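Local coordinates for protein tyrosyl-tRNA synthetase (Aeropyrum pernix, PDB 2CYA) that probably catalyses the ATP-dependent attachment of tyrosine to tRNA(Tyr) in two steps, by way of a tyrosyl-adenylate intermediate, at residues Y42-V47 against D89-A94; T75-I80 against V170-Y175; E119-S122 against Y126-L129; L193-A198 against R203-A208. All coordinates share one frame; numbering follows the deposited sequence.

In the fold
Contact 2 touches each of the other three. Its centre is about 9 Å from that of contact 3, where Y126 OH reaches D172 OD1 at 2.7 Å, a probable hydrogen bond. Contact 1 is about 14 Å from contact 2, centre to centre, with I91 packed on T75 and A78; contact 4 is about 15 Å from it, with F174 lying against A194, A198 and R203. Contacts 1 and 4 are about 27 Å apart between centres and do not touch. Contact 2 holds D172 of the predicted tyrosine site, contact 1 lies beside the inferred ATP-binding residues, and contacts 2 and 3 also meet the second subunit.

Contact 1: Y42-V47 against D89-A94; sequences YEPSGV and DLIRAA
With chi1 at -68°, I91 swings CG2 to the side opposite its backbone N and lays this methyl against the ring of P44, 4.0 Å from P44 CB. On the loop side the placement comes from the backbone: P44, with phi -80° and psi 86°, is the centre of an inverse gamma turn, in which S45 N makes a weak hydrogen bond to E43 O across the proline. This sharp bend turns the CB side of the ring to the helix. P44 CB thus lies 3.3 Å from I91 O and 3.9 Å from the methyl of A94, so the proline packs on backbone as well as on side chains.

A94 extends the packing along the loop, its CB lying 3.6 Å from G46 O. No direct hydrogen bond joins 42-47 to 89-94. The polar link is a water that donates to G46 O at 2.7 Å and to A94 O at 2.8 Å, thereby occupying both of its hydrogens. At the backbone angles of G46 any side chain would collide with the carbonyl oxygen of S45, so the position suits glycine alone.

I91 also touches T75 and A78 of helix 75-80, while S45 OG is hydrogen-bonded to K241 of the KMSKS motif. The loop leaves strand 37-42 and leads towards H49 and W52, both inferred to bind ATP. This is the strand-to-helix turn preceding the HIGH-like signature in the Rossmann-type catalytic domain of class I aminoacyl-tRNA synthetases, here backed by helix 88-104.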
loop_
_atom_site.group_PDB
_atom_site.type_symbol
_atom_site.label_atom_id
_atom_site.label_comp_id
_atom_site.label_asym_id
_atom_site.label_seq_id
_atom_site.Cartn_x
_atom_site.Cartn_y
_atom_site.Cartn_z
ATOM N N TYR A 42 -2.760 14.700 -11.225
ATOM C CA TYR A 42 -4.021 14.446 -11.892
ATOM C C TYR A 42 -3.977 13.089 -12.568
ATOM O O TYR A 42 -2.912 12.625 -12.974
ATOM C CB TYR A 42 -4.274 15.533 -12.943
ATOM C CG TYR A 42 -3.512 15.302 -14.221
ATOM C CD1 TYR A 42 -4.115 14.668 -15.306
ATOM C CD2 TYR A 42 -2.151 15.642 -14.322
ATOM C CE1 TYR A 42 -3.382 14.368 -16.471
ATOM C CE2 TYR A 42 -1.410 15.347 -15.481
ATOM C CZ TYR A 42 -2.038 14.712 -16.546
ATOM O OH TYR A 42 -1.332 14.426 -17.699
ATOM N N GLU A 43 -5.143 12.468 -12.706
ATOM C CA GLU A 43 -5.239 11.177 -13.368
ATOM C C GLU A 43 -5.377 11.390 -14.879
ATOM O O GLU A 43 -6.298 12.079 -15.327
ATOM C CB GLU A 43 -6.479 10.401 -12.879
ATOM C CG GLU A 43 -6.440 9.886 -11.437
ATOM C CD GLU A 43 -7.770 9.254 -11.016
ATOM O OE1 GLU A 43 -8.416 8.573 -11.838
ATOM O OE2 GLU A 43 -8.180 9.434 -9.857
ATOM N N PRO A 44 -4.449 10.836 -15.682
ATOM C CA PRO A 44 -4.580 11.013 -17.135
ATOM C C PRO A 44 -5.622 9.953 -17.493
ATOM O O PRO A 44 -5.294 8.810 -17.850
ATOM C CB PRO A 44 -3.183 10.667 -17.665
ATOM C CG PRO A 44 -2.259 10.857 -16.444
ATOM C CD PRO A 44 -3.114 10.313 -15.323
ATOM N N SER A 45 -6.884 10.335 -17.365
ATOM C CA SER A 45 -7.989 9.419 -17.556
ATOM C C SER A 45 -8.758 9.483 -18.866
ATOM O O SER A 45 -9.802 8.833 -18.992
ATOM C CB SER A 45 -8.970 9.615 -16.411
ATOM O OG SER A 45 -9.402 10.965 -16.400
ATOM N N GLY A 46 -8.262 10.252 -19.830
ATOM C CA GLY A 46 -8.957 10.367 -21.101
ATOM C C GLY A 46 -8.552 11.638 -21.829
ATOM O O GLY A 46 -7.568 12.275 -21.471
ATOM N N VAL A 47 -9.308 12.020 -22.849
ATOM C CA VAL A 47 -8.978 13.230 -23.586
ATOM C C VAL A 47 -9.297 14.448 -22.719
ATOM O O VAL A 47 -10.367 14.543 -22.117
ATOM C CB VAL A 47 -9.782 13.325 -24.902
ATOM C CG1 VAL A 47 -9.325 14.548 -25.705
ATOM C CG2 VAL A 47 -9.604 12.043 -25.720
ATOM N N ASP A 89 -0.718 2.061 -21.330
ATOM C CA ASP A 89 -0.236 2.732 -22.540
ATOM C C ASP A 89 -1.151 3.898 -22.916
ATOM O O ASP A 89 -0.697 4.950 -23.367
ATOM C CB ASP A 89 -0.194 1.766 -23.724
ATOM C CG ASP A 89 0.755 0.610 -23.506
ATOM O OD1 ASP A 89 1.960 0.861 -23.303
ATOM O OD2 ASP A 89 0.285 -0.552 -23.541
ATOM N N LEU A 90 -2.448 3.678 -22.763
ATOM C CA LEU A 90 -3.448 4.680 -23.079
ATOM C C LEU A 90 -3.413 5.797 -22.035
ATOM O O LEU A 90 -3.647 6.969 -22.342
ATOM C CB LEU A 90 -4.825 4.020 -23.107
ATOM C CG LEU A 90 -5.405 3.610 -24.463
ATOM C CD1 LEU A 90 -4.332 3.110 -25.425
ATOM C CD2 LEU A 90 -6.464 2.557 -24.212
ATOM N N ILE A 91 -3.113 5.427 -20.798
ATOM C CA ILE A 91 -3.039 6.413 -19.732
ATOM C C ILE A 91 -1.837 7.322 -19.985
ATOM O O ILE A 91 -1.928 8.536 -19.814
ATOM C CB ILE A 91 -2.906 5.739 -18.362
ATOM C CG1 ILE A 91 -4.202 5.004 -18.036
ATOM C CG2 ILE A 91 -2.553 6.783 -17.285
ATOM C CD1 ILE A 91 -4.171 4.262 -16.701
ATOM N N ARG A 92 -0.726 6.729 -20.410
ATOM C CA ARG A 92 0.484 7.486 -20.703
ATOM C C ARG A 92 0.226 8.405 -21.886
ATOM O O ARG A 92 0.698 9.540 -21.917
ATOM C CB ARG A 92 1.641 6.550 -21.064
ATOM C CG ARG A 92 2.895 6.744 -20.206
ATOM C CD ARG A 92 3.092 5.587 -19.239
ATOM N NE ARG A 92 3.110 4.310 -19.959
ATOM C CZ ARG A 92 3.220 3.113 -19.384
ATOM N NH1 ARG A 92 3.328 3.014 -18.060
ATOM N NH2 ARG A 92 3.214 2.018 -20.140
ATOM N N ALA A 93 -0.524 7.890 -22.858
ATOM C CA ALA A 93 -0.847 8.644 -24.054
ATOM C C ALA A 93 -1.686 9.854 -23.686
ATOM O O ALA A 93 -1.490 10.922 -24.241
ATOM C CB ALA A 93 -1.592 7.768 -25.041
ATOM N N ALA A 94 -2.613 9.686 -22.745
ATOM C CA ALA A 94 -3.449 10.799 -22.319
ATOM C C ALA A 94 -2.572 11.881 -21.675
ATOM O O ALA A 94 -2.849 13.071 -21.820
ATOM C CB ALA A 94 -4.542 10.317 -21.330
HETATM O O HOH W 1 -5.502 13.672 -22.606
#

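Contact 2: T75-I80 against V170-Y175; sequences TWHAYI and VSDIFY
H77 and D172 come from opposite directions, each from its own helix. Their CA atoms are 10.8 Å apart, so the contact is made entirely by the two side-chain ends. Each has CG anti to its own carbonyl carbon (chi1 -59° for H77), a setting that sends imidazole and carboxylate out from their helices towards each other.

The flat groups are strongly turned against each other, with ring and carboxylate planes 70° apart. H77 NE2 donates to D172 OD2 at 2.8 Å, but the angle at the hydrogen is only 122°, and the bond is weak although it is short. The oxygen approaches the ring obliquely and also lies 3.3 Å from H77 CE1; it is displaced both out of the ring plane and towards CE1, which accounts for the poor angle.

The other carboxylate oxygen is held more firmly. D172 OD1 accepts from a water at 2.7 Å, and this water has a weak contact of 3.4 Å with H77 NE2, giving a second, indirect route between the residues. OD1 is also hydrogen-bonded to Y126 OH, the stronger direct polar partner of this aspartate, while the H77 ring meets that of Y165 edge-to-face. D172, Y165 and the nearby Y39 are predicted to bind L-tyrosine; in related archaeal enzymes the equivalent aspartate recognises the substrate hydroxyl.

Within the fold, helix 75-80 directly follows strand 68-73, and helix 161-175 precedes strand 180-184. L120 of helix 117-121 packs on D172, helix 124-135 covers S171, and I131 of the second subunit packs on W76 and I80.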
loop_
_atom_site.group_PDB
_atom_site.type_symbol
_atom_site.label_atom_id
_atom_site.label_comp_id
_atom_site.label_asym_id
_atom_site.label_seq_id
_atom_site.Cartn_x
_atom_site.Cartn_y
_atom_site.Cartn_z
ATOM N N THR A 75 -0.361 8.216 -13.023
ATOM C CA THR A 75 -0.747 7.045 -13.788
ATOM C C THR A 75 -1.189 5.859 -12.948
ATOM O O THR A 75 -2.152 5.184 -13.309
ATOM C CB THR A 75 0.390 6.597 -14.728
ATOM O OG1 THR A 75 1.524 6.198 -13.953
ATOM C CG2 THR A 75 0.789 7.752 -15.676
ATOM N N TRP A 76 -0.507 5.610 -11.832
ATOM C CA TRP A 76 -0.884 4.491 -10.977
ATOM C C TRP A 76 -2.247 4.754 -10.330
ATOM O O TRP A 76 -3.048 3.841 -10.134
ATOM C CB TRP A 76 0.208 4.235 -9.921
ATOM C CG TRP A 76 1.386 3.497 -10.501
ATOM C CD1 TRP A 76 1.976 3.714 -11.715
ATOM C CD2 TRP A 76 2.111 2.416 -9.894
ATOM N NE1 TRP A 76 3.022 2.838 -11.903
ATOM C CE2 TRP A 76 3.122 2.028 -10.801
ATOM C CE3 TRP A 76 2.001 1.738 -8.672
ATOM C CZ2 TRP A 76 4.015 0.989 -10.526
ATOM C CZ3 TRP A 76 2.896 0.701 -8.396
ATOM C CH2 TRP A 76 3.887 0.341 -9.318
ATOM N N HIS A 77 -2.521 6.012 -10.026
ATOM C CA HIS A 77 -3.796 6.367 -9.428
ATOM C C HIS A 77 -4.905 6.107 -10.447
ATOM O O HIS A 77 -5.966 5.611 -10.093
ATOM C CB HIS A 77 -3.799 7.847 -9.030
ATOM C CG HIS A 77 -2.726 8.208 -8.054
ATOM N ND1 HIS A 77 -2.973 8.386 -6.710
ATOM C CD2 HIS A 77 -1.397 8.415 -8.226
ATOM C CE1 HIS A 77 -1.846 8.693 -6.095
ATOM N NE2 HIS A 77 -0.873 8.719 -6.990
ATOM N N ALA A 78 -4.656 6.458 -11.711
ATOM C CA ALA A 78 -5.652 6.267 -12.774
ATOM C C ALA A 78 -5.907 4.770 -12.918
ATOM O O ALA A 78 -7.048 4.321 -13.118
ATOM C CB ALA A 78 -5.135 6.841 -14.100
ATOM N N TYR A 79 -4.835 3.997 -12.823
ATOM C CA TYR A 79 -4.981 2.550 -12.922
ATOM C C TYR A 79 -5.874 2.081 -11.778
ATOM O O TYR A 79 -6.800 1.312 -11.981
ATOM C CB TYR A 79 -3.630 1.858 -12.817
ATOM C CG TYR A 79 -3.726 0.344 -12.883
ATOM C CD1 TYR A 79 -3.918 -0.315 -14.096
ATOM C CD2 TYR A 79 -3.607 -0.426 -11.732
ATOM C CE1 TYR A 79 -3.983 -1.708 -14.156
ATOM C CE2 TYR A 79 -3.668 -1.818 -11.783
ATOM C CZ TYR A 79 -3.852 -2.451 -12.993
ATOM O OH TYR A 79 -3.869 -3.831 -13.037
ATOM N N ILE A 80 -5.602 2.558 -10.572
ATOM C CA ILE A 80 -6.413 2.147 -9.436
ATOM C C ILE A 80 -7.890 2.409 -9.700
ATOM O O ILE A 80 -8.734 1.587 -9.351
ATOM C CB ILE A 80 -5.948 2.835 -8.137
ATOM C CG1 ILE A 80 -4.593 2.236 -7.724
ATOM C CG2 ILE A 80 -6.986 2.652 -7.033
ATOM C CD1 ILE A 80 -3.958 2.903 -6.529
ATOM N N VAL A 170 -1.206 11.405 -0.511
ATOM C CA VAL A 170 -0.493 12.120 0.547
ATOM C C VAL A 170 1.023 11.862 0.436
ATOM O O VAL A 170 1.839 12.775 0.606
ATOM C CB VAL A 170 -0.983 11.660 1.943
ATOM C CG1 VAL A 170 -0.134 12.278 3.031
ATOM C CG2 VAL A 170 -2.448 12.039 2.132
ATOM N N SER A 171 1.407 10.623 0.140
ATOM C CA SER A 171 2.820 10.313 0.043
ATOM C C SER A 171 3.490 11.006 -1.132
ATOM O O SER A 171 4.677 11.299 -1.069
ATOM C CB SER A 171 3.034 8.797 -0.045
ATOM O OG SER A 171 2.552 8.170 1.130
ATOM N N ASP A 172 2.738 11.229 -2.210
ATOM C CA ASP A 172 3.264 11.920 -3.384
ATOM C C ASP A 172 3.692 13.325 -2.952
ATOM O O ASP A 172 4.768 13.800 -3.321
ATOM C CB ASP A 172 2.194 12.078 -4.477
ATOM C CG ASP A 172 1.795 10.768 -5.126
ATOM O OD1 ASP A 172 2.566 9.792 -5.064
ATOM O OD2 ASP A 172 0.707 10.723 -5.731
ATOM N N ILE A 173 2.814 13.985 -2.192
ATOM C CA ILE A 173 3.056 15.339 -1.689
ATOM C C ILE A 173 4.283 15.358 -0.783
ATOM O O ILE A 173 5.168 16.186 -0.964
ATOM C CB ILE A 173 1.803 15.871 -0.904
ATOM C CG1 ILE A 173 0.650 16.112 -1.889
ATOM C CG2 ILE A 173 2.134 17.155 -0.130
ATOM C CD1 ILE A 173 -0.707 16.284 -1.213
ATOM N N PHE A 174 4.359 14.443 0.181
ATOM C CA PHE A 174 5.518 14.444 1.077
ATOM C C PHE A 174 6.801 14.044 0.339
ATOM O O PHE A 174 7.853 14.673 0.512
ATOM C CB PHE A 174 5.316 13.500 2.278
ATOM C CG PHE A 174 4.139 13.856 3.175
ATOM C CD1 PHE A 174 3.740 15.182 3.355
ATOM C CD2 PHE A 174 3.481 12.855 3.899
ATOM C CE1 PHE A 174 2.713 15.507 4.238
ATOM C CE2 PHE A 174 2.444 13.163 4.792
ATOM C CZ PHE A 174 2.055 14.486 4.966
ATOM N N TYR A 175 6.719 13.003 -0.484
ATOM C CA TYR A 175 7.894 12.544 -1.217
ATOM C C TYR A 175 8.502 13.670 -2.057
ATOM O O TYR A 175 9.723 13.803 -2.125
ATOM C CB TYR A 175 7.532 11.375 -2.130
ATOM C CG TYR A 175 8.714 10.799 -2.877
ATOM C CD1 TYR A 175 9.543 9.838 -2.285
ATOM C CD2 TYR A 175 8.994 11.195 -4.188
ATOM C CE1 TYR A 175 10.625 9.280 -2.994
ATOM C CE2 TYR A 175 10.066 10.650 -4.898
ATOM C CZ TYR A 175 10.875 9.694 -4.296
ATOM O OH TYR A 175 11.939 9.167 -4.999
HETATM O O HOH W 2 2.500 8.301 -7.313
#

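Contact 3: E119-S122 against Y126-L129; sequences ELAS and YWGL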
loop_
_atom_site.group_PDB
_atom_site.type_symbol
_atom_site.label_atom_id
_atom_site.label_comp_id
_atom_site.label_asym_id
_atom_site.label_seq_id
_atom_site.Cartn_x
_atom_site.Cartn_y
_atom_site.Cartn_z
ATOM N N GLU A 119 8.147 6.935 -11.637
ATOM C CA GLU A 119 9.424 7.311 -11.054
ATOM C C GLU A 119 9.330 7.235 -9.539
ATOM O O GLU A 119 10.291 6.883 -8.873
ATOM C CB GLU A 119 9.837 8.728 -11.474
ATOM C CG GLU A 119 9.808 8.960 -12.977
ATOM C CD GLU A 119 10.202 10.387 -13.367
ATOM O OE1 GLU A 119 9.749 10.846 -14.447
ATOM O OE2 GLU A 119 10.963 11.034 -12.600
ATOM N N LEU A 120 8.173 7.571 -8.983
ATOM C CA LEU A 120 8.022 7.491 -7.541
ATOM C C LEU A 120 7.870 6.019 -7.133
ATOM O O LEU A 120 8.451 5.576 -6.144
ATOM C CB LEU A 120 6.793 8.292 -7.091
ATOM C CG LEU A 120 6.995 9.785 -6.765
ATOM C CD1 LEU A 120 7.686 10.505 -7.916
ATOM C CD2 LEU A 120 5.652 10.412 -6.480
ATOM N N ALA A 121 7.100 5.272 -7.918
ATOM C CA ALA A 121 6.835 3.867 -7.656
ATOM C C ALA A 121 8.091 3.004 -7.596
ATOM O O ALA A 121 8.087 1.962 -6.937
ATOM C CB ALA A 121 5.864 3.304 -8.721
ATOM N N SER A 122 9.148 3.456 -8.271
ATOM C CA SER A 122 10.425 2.751 -8.357
ATOM C C SER A 122 11.331 3.018 -7.186
ATOM O O SER A 122 12.429 2.481 -7.127
ATOM C CB SER A 122 11.204 3.179 -9.609
ATOM O OG SER A 122 10.469 2.952 -10.791
ATOM N N TYR A 126 9.691 5.857 -1.364
ATOM C CA TYR A 126 8.342 6.332 -1.568
ATOM C C TYR A 126 7.372 5.385 -0.850
ATOM O O TYR A 126 6.497 5.837 -0.097
ATOM C CB TYR A 126 8.001 6.381 -3.052
ATOM C CG TYR A 126 6.542 6.637 -3.305
ATOM C CD1 TYR A 126 5.990 7.915 -3.135
ATOM C CD2 TYR A 126 5.716 5.612 -3.750
ATOM C CE1 TYR A 126 4.647 8.154 -3.421
ATOM C CE2 TYR A 126 4.379 5.833 -4.028
ATOM C CZ TYR A 126 3.843 7.099 -3.867
ATOM O OH TYR A 126 2.500 7.296 -4.147
ATOM N N TRP A 127 7.528 4.076 -1.078
ATOM C CA TRP A 127 6.644 3.103 -0.428
ATOM C C TRP A 127 6.895 3.139 1.061
ATOM O O TRP A 127 5.992 2.933 1.855
ATOM C CB TRP A 127 6.845 1.696 -1.030
ATOM C CG TRP A 127 6.431 1.694 -2.480
ATOM C CD1 TRP A 127 7.262 1.713 -3.578
ATOM C CD2 TRP A 127 5.100 1.855 -2.985
ATOM N NE1 TRP A 127 6.524 1.890 -4.728
ATOM C CE2 TRP A 127 5.195 1.982 -4.391
ATOM C CE3 TRP A 127 3.831 1.914 -2.383
ATOM C CZ2 TRP A 127 4.068 2.163 -5.210
ATOM C CZ3 TRP A 127 2.710 2.094 -3.198
ATOM C CH2 TRP A 127 2.839 2.218 -4.598
ATOM N N GLY A 128 8.127 3.448 1.444
ATOM C CA GLY A 128 8.424 3.571 2.861
ATOM C C GLY A 128 7.521 4.642 3.476
ATOM O O GLY A 128 7.039 4.484 4.619
ATOM N N LEU A 129 7.277 5.725 2.720
ATOM C CA LEU A 129 6.410 6.833 3.174
ATOM C C LEU A 129 4.957 6.407 3.144
ATOM O O LEU A 129 4.168 6.778 4.014
ATOM C CB LEU A 129 6.551 8.082 2.273
ATOM C CG LEU A 129 7.490 9.232 2.647
ATOM C CD1 LEU A 129 7.525 10.264 1.508
ATOM C CD2 LEU A 129 7.002 9.896 3.930
#
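W127 and A121 supply the hydrogen bond of this contact. W127 NE1 donates to A121 O at 2.7 Å with an angle of 159° at the hydrogen. The oxygen lies in the indole plane, at the edge of the ring, although the donor is somewhat tilted from the carbonyl plane. The acceptor is the carbonyl of the last residue of helix 117-121, so an indole supplies its partner where the helix gives way to a turn.

The CH-pi interaction is made by L120. Its CB lies over the centre of the Y126 ring, 4.1 Å from the centroid and 13° off the normal. Y126 carries its ring anti to the backbone N (chi1 170°), a setting that turns one face to the leucine.

Apolar contacts complete the interface: L120 CD2 touches Y126 CE1 at 3.9 Å, and A121 CB lies 4.1 Å from W127 CZ2. The two aromatic residues also pack on each other, Y126 CD2 lying over the middle of the W127 ring system, 3.7 Å above its plane. A phenylalanine in place of W127 would probably leave A121 O without its donor and weaken the packing on A121 CB.

Outside the pair of segments, Y126 OH is hydrogen-bonded to M168 O as well as to D172, and W127 stacks on W127 of the second subunit. Two consecutive helices folded against each other across a short turn thus join the predicted tyrosine site to the dimer interface, consistent with the connective region through which tyrosyl-tRNA synthetases of class I dimerise.

Contact 4: L193-A198 against R203-A208; sequences LARDVA and RKKPVA
R195 and P206 form one of two hydrogen bonds between the helix and the chain approaching the strand: R195 NH1 donates to P206 O at 2.9 Å, with 154° at the hydrogen. The oxygen lies in the guanidinium plane, yet the donor stands above the carbonyl plane, well off a lone-pair direction. The same NH1 forms a salt bridge with E25, the stronger polar partner of the arginine. Nearer the turn, R203 N donates to A198 O at 2.8 Å.

A bend at chi3 (57°) folds the end of R195 over towards P206. K205, extended beyond CG, crosses it and lays CE 3.5 Å above one guanidinium face, offset towards the rim. This brings K205 NZ to 3.9 Å from R195 NH2; the closeness of like charges is probably eased by E25. Replacing R195 with a leucine would probably leave P206 O without this donor and E25 without its cationic mate.

The packing spreads outward from there. A198 CB sits tightly against K205 CA at 3.4 Å, while A194 CB meets P206 CG at 4.2 Å. The methylenes of R195 run antiparallel to the proline ring, R195 CG to P206 CG 4.2 Å.

Helix 188-198 is thereby fastened to the chain entering strand 207-211, which runs parallel to strand 180-184 and next to it: the return half of a beta-alpha-beta crossover in the Rossmann-type domain.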
loop_
_atom_site.group_PDB
_atom_site.type_symbol
_atom_site.label_atom_id
_atom_site.label_comp_id
_atom_site.label_asym_id
_atom_site.label_seq_id
_atom_site.Cartn_x
_atom_site.Cartn_y
_atom_site.Cartn_z
ATOM N N LEU A 193 -6.146 15.200 4.767
ATOM C CA LEU A 193 -5.481 14.074 5.405
ATOM C C LEU A 193 -3.980 14.352 5.425
ATOM O O LEU A 193 -3.290 14.045 6.405
ATOM C CB LEU A 193 -5.745 12.794 4.604
ATOM C CG LEU A 193 -4.988 11.554 5.088
ATOM C CD1 LEU A 193 -5.324 11.291 6.563
ATOM C CD2 LEU A 193 -5.350 10.368 4.213
ATOM N N ALA A 194 -3.457 14.921 4.338
ATOM C CA ALA A 194 -2.010 15.203 4.290
ATOM C C ALA A 194 -1.653 16.214 5.376
ATOM O O ALA A 194 -0.661 16.058 6.096
ATOM C CB ALA A 194 -1.616 15.761 2.920
ATOM N N ARG A 195 -2.472 17.256 5.496
ATOM C CA ARG A 195 -2.234 18.302 6.496
ATOM C C ARG A 195 -2.363 17.758 7.910
ATOM O O ARG A 195 -1.619 18.160 8.801
ATOM C CB ARG A 195 -3.226 19.463 6.310
ATOM C CG ARG A 195 -2.962 20.317 5.069
ATOM C CD ARG A 195 -4.077 21.343 4.865
ATOM N NE ARG A 195 -4.264 22.220 6.024
ATOM C CZ ARG A 195 -3.468 23.234 6.342
ATOM N NH1 ARG A 195 -2.398 23.529 5.594
ATOM N NH2 ARG A 195 -3.737 23.954 7.420
ATOM N N ASP A 196 -3.309 16.847 8.116
ATOM C CA ASP A 196 -3.525 16.282 9.450
ATOM C C ASP A 196 -2.429 15.330 9.872
ATOM O O ASP A 196 -2.281 15.039 11.048
ATOM C CB ASP A 196 -4.837 15.504 9.514
ATOM C CG ASP A 196 -6.030 16.393 9.736
ATOM O OD1 ASP A 196 -5.823 17.581 10.062
ATOM O OD2 ASP A 196 -7.166 15.899 9.591
ATOM N N VAL A 197 -1.660 14.853 8.902
ATOM C CA VAL A 197 -0.624 13.874 9.156
ATOM C C VAL A 197 0.809 14.376 9.090
ATOM O O VAL A 197 1.702 13.804 9.722
ATOM C CB VAL A 197 -0.836 12.694 8.158
ATOM C CG1 VAL A 197 0.468 12.006 7.825
ATOM C CG2 VAL A 197 -1.833 11.725 8.750
ATOM N N ALA A 198 1.027 15.451 8.346
ATOM C CA ALA A 198 2.364 16.007 8.146
ATOM C C ALA A 198 3.263 16.180 9.384
ATOM O O ALA A 198 4.413 15.743 9.381
ATOM C CB ALA A 198 2.252 17.342 7.397
ATOM N N ARG A 203 6.987 15.826 8.304
ATOM C CA ARG A 203 6.942 16.295 6.922
ATOM C C ARG A 203 6.264 17.658 6.867
ATOM O O ARG A 203 5.466 17.979 7.735
ATOM C CB ARG A 203 6.152 15.304 6.056
ATOM C CG ARG A 203 6.895 14.015 5.792
ATOM C CD ARG A 203 8.046 14.311 4.856
ATOM N NE ARG A 203 8.970 13.197 4.783
ATOM C CZ ARG A 203 9.844 13.023 3.802
ATOM N NH1 ARG A 203 9.909 13.900 2.802
ATOM N NH2 ARG A 203 10.649 11.969 3.825
ATOM N N LYS A 204 6.561 18.440 5.833
ATOM C CA LYS A 204 5.967 19.767 5.669
ATOM C C LYS A 204 4.441 19.695 5.515
ATOM O O LYS A 204 3.925 18.916 4.702
ATOM C CB LYS A 204 6.530 20.461 4.426
ATOM C CG LYS A 204 8.021 20.793 4.429
ATOM C CD LYS A 204 8.402 21.263 3.018
ATOM C CE LYS A 204 9.839 21.708 2.893
ATOM N NZ LYS A 204 10.119 22.020 1.452
ATOM N N LYS A 205 3.735 20.502 6.304
ATOM C CA LYS A 205 2.275 20.586 6.253
ATOM C C LYS A 205 2.025 21.471 5.028
ATOM O O LYS A 205 2.309 22.668 5.052
ATOM C CB LYS A 205 1.763 21.272 7.512
ATOM C CG LYS A 205 0.275 21.245 7.702
ATOM C CD LYS A 205 -0.083 22.043 8.941
ATOM C CE LYS A 205 -1.542 21.906 9.266
ATOM N NZ LYS A 205 -1.840 22.556 10.564
ATOM N N PRO A 206 1.483 20.893 3.944
ATOM C CA PRO A 206 1.240 21.669 2.733
ATOM C C PRO A 206 0.058 22.605 2.744
ATOM O O PRO A 206 -1.000 22.294 3.310
ATOM C CB PRO A 206 1.051 20.584 1.671
ATOM C CG PRO A 206 0.232 19.554 2.454
ATOM C CD PRO A 206 0.976 19.511 3.798
ATOM N N VAL A 207 0.241 23.746 2.084
ATOM C CA VAL A 207 -0.841 24.706 1.905
ATOM C C VAL A 207 -1.652 24.105 0.738
ATOM O O VAL A 207 -1.090 23.833 -0.323
ATOM C CB VAL A 207 -0.304 26.077 1.447
ATOM C CG1 VAL A 207 -1.448 26.903 0.865
ATOM C CG2 VAL A 207 0.372 26.814 2.630
ATOM N N ALA A 208 -2.951 23.886 0.939
ATOM C CA ALA A 208 -3.822 23.330 -0.088
ATOM C C ALA A 208 -4.541 24.418 -0.897
ATOM O O ALA A 208 -5.301 25.212 -0.328
ATOM C CB ALA A 208 -4.872 22.392 0.563
#